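Local coordinates for protein GP37 (Pseudomonas phage phikz, PDB 5FT0) that probably inhibits the host RNA degradosome by acting on RNase E during infection by the phage, at residues A[175-180]-A[209-214]. Numbering follows the deposited sequence.
Sequences ELILAY and VYFSFE. With ARG (arginine), chain C.
Ile177 holds CG1 anti to its carbonyl carbon (chi1 -60°), and Phe211 places CG the same way (chi1 -53°), which sends the two side chains at each other between helix and strand. They cross at about a right angle. The CD1 methyl of Ile177 sits over one face of the Phe211 ring, 3.8 Å from the ring centroid, in a CH-pi contact. It lies off-centre, toward the rim, with CD1 of Ile177 3.5 Å from CD1 of Phe211. The CG2 branch of Ile177 lies over the same face, 3.7 Å from CD2 of Phe211. Two methyls of Ile177 thus cover one face of the phenyl, CD1 toward its CD1 side and CG2 toward its CD2 side.

One turn further along the helix, Tyr180 meets Phe213. Here CB does the touching, 4.0 Å from CE2 of Phe213. The backbone C of Tyr180 lies over one face of that ring. The phenol leads away from the strand and meets the ring of Phe225. Leu176 O lies in the plane of the Tyr180 ring, at its edge. Strand 206-217 belongs to a seven-stranded antiparallel sheet, and the long helix 158-187 lies against one of its sides. Helix and strand run nearly parallel here, with short axes 18° apart and 10.1 Å at closest approach. Alternation along the strand puts Phe211 and Phe213 on the helix side. No hydrogen bond crosses the interface, and all four touching residues are buried. Phe161 adds to the packing around Ile177 and Phe211, and the Phe184 ring meets that of Phe213.

Glu214 belongs to the pocket of the bound arginine. Its OE1 accepts a hydrogen bond from NH1 of that ligand, modelled at 2.5 Å, so short that the exact length is doubtful. Glu222 OE2 is close to the same OE1, and the ligand's guanidinium probably eases their repulsion.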
# COMPACT_ATOMS: atom_id res chain seq x y z
N GLU A 175 14.51 26.85 5.48
CA GLU A 175 13.94 27.27 6.75
C GLU A 175 13.41 26.09 7.55
O GLU A 175 13.40 26.14 8.79
CB GLU A 175 12.83 28.30 6.51
CG GLU A 175 13.32 29.64 5.99
CD GLU A 175 14.28 30.32 6.95
OE1 GLU A 175 13.96 30.40 8.16
OE2 GLU A 175 15.35 30.77 6.50
N LEU A 176 12.96 25.03 6.88
CA LEU A 176 12.53 23.83 7.59
C LEU A 176 13.70 23.19 8.33
O LEU A 176 13.60 22.86 9.51
CB LEU A 176 11.90 22.84 6.61
CG LEU A 176 11.64 21.42 7.14
CD1 LEU A 176 10.64 21.45 8.28
CD2 LEU A 176 11.16 20.51 6.02
N ILE A 177 14.83 23.02 7.63
CA ILE A 177 16.04 22.49 8.27
C ILE A 177 16.47 23.40 9.41
O ILE A 177 16.81 22.93 10.50
CB ILE A 177 17.16 22.32 7.23
CG1 ILE A 177 16.73 21.34 6.14
CG2 ILE A 177 18.45 21.87 7.90
CD1 ILE A 177 16.29 19.99 6.66
N LEU A 178 16.46 24.72 9.17
CA LEU A 178 16.88 25.67 10.19
C LEU A 178 16.01 25.58 11.43
O LEU A 178 16.51 25.59 12.56
CB LEU A 178 16.84 27.09 9.61
CG LEU A 178 17.97 28.05 9.95
CD1 LEU A 178 19.28 27.58 9.32
CD2 LEU A 178 17.63 29.46 9.47
N ALA A 179 14.69 25.46 11.24
CA ALA A 179 13.77 25.37 12.37
C ALA A 179 14.08 24.15 13.23
O ALA A 179 14.13 24.25 14.47
CB ALA A 179 12.33 25.32 11.86
N TYR A 180 14.30 23.00 12.60
CA TYR A 180 14.69 21.81 13.36
C TYR A 180 16.06 21.99 13.99
O TYR A 180 16.30 21.55 15.12
CB TYR A 180 14.67 20.58 12.45
CG TYR A 180 13.31 19.93 12.38
CD1 TYR A 180 12.34 20.41 11.50
CD2 TYR A 180 12.98 18.86 13.20
CE1 TYR A 180 11.09 19.83 11.44
CE2 TYR A 180 11.73 18.28 13.15
CZ TYR A 180 10.79 18.77 12.26
OH TYR A 180 9.55 18.18 12.21
N VAL A 209 20.35 13.78 0.94
CA VAL A 209 21.00 14.54 1.99
C VAL A 209 20.25 14.26 3.29
O VAL A 209 19.02 14.43 3.36
CB VAL A 209 21.03 16.04 1.68
CG1 VAL A 209 21.79 16.79 2.76
CG2 VAL A 209 21.67 16.29 0.32
N TYR A 210 20.98 13.84 4.31
CA TYR A 210 20.41 13.50 5.61
C TYR A 210 20.79 14.57 6.63
O TYR A 210 21.97 14.89 6.78
CB TYR A 210 20.89 12.13 6.08
CG TYR A 210 20.36 10.98 5.25
CD1 TYR A 210 20.90 10.69 4.00
CD2 TYR A 210 19.33 10.17 5.72
CE1 TYR A 210 20.42 9.64 3.24
CE2 TYR A 210 18.85 9.11 4.97
CZ TYR A 210 19.40 8.86 3.72
OH TYR A 210 18.92 7.81 2.97
N PHE A 211 19.79 15.11 7.31
CA PHE A 211 19.99 16.06 8.40
C PHE A 211 19.55 15.37 9.69
O PHE A 211 18.35 15.18 9.92
CB PHE A 211 19.19 17.34 8.17
CG PHE A 211 19.45 17.99 6.84
CD1 PHE A 211 18.73 17.61 5.72
CD2 PHE A 211 20.40 18.99 6.72
CE1 PHE A 211 18.97 18.21 4.50
CE2 PHE A 211 20.64 19.59 5.50
CZ PHE A 211 19.92 19.21 4.39
N SER A 212 20.51 15.01 10.53
CA SER A 212 20.23 14.29 11.76
C SER A 212 20.47 15.18 12.97
O SER A 212 21.29 16.11 12.94
CB SER A 212 21.09 13.02 11.87
OG SER A 212 20.70 12.08 10.89
N PHE A 213 19.74 14.90 14.05
CA PHE A 213 19.76 15.73 15.24
C PHE A 213 19.70 14.84 16.48
O PHE A 213 19.09 13.77 16.46
CB PHE A 213 18.59 16.72 15.26
CG PHE A 213 18.48 17.54 14.01
CD1 PHE A 213 19.22 18.70 13.86
CD2 PHE A 213 17.64 17.15 12.98
CE1 PHE A 213 19.12 19.46 12.71
CE2 PHE A 213 17.54 17.91 11.82
CZ PHE A 213 18.28 19.06 11.69
N GLU A 214 20.33 15.32 17.55
CA GLU A 214 20.32 14.65 18.84
C GLU A 214 19.82 15.65 19.88
O GLU A 214 20.35 16.76 19.97
CB GLU A 214 21.71 14.14 19.23
CG GLU A 214 22.34 13.22 18.21
CD GLU A 214 23.82 13.00 18.47
OE1 GLU A 214 24.16 12.13 19.30
OE2 GLU A 214 24.65 13.70 17.85
N ARG C . 24.38 14.51 21.93
CA ARG C . 25.14 14.32 23.16
C ARG C . 26.30 15.31 23.25
O ARG C . 26.88 15.69 22.24
CB ARG C . 25.65 12.88 23.24
CG ARG C . 26.48 12.48 22.03
CD ARG C . 26.78 10.99 22.02
NE ARG C . 27.67 10.65 20.92
CZ ARG C . 27.26 10.40 19.68
NH1 ARG C . 25.97 10.45 19.37
NH2 ARG C . 28.15 10.10 18.74
OXT ARG C . 26.67 15.76 24.33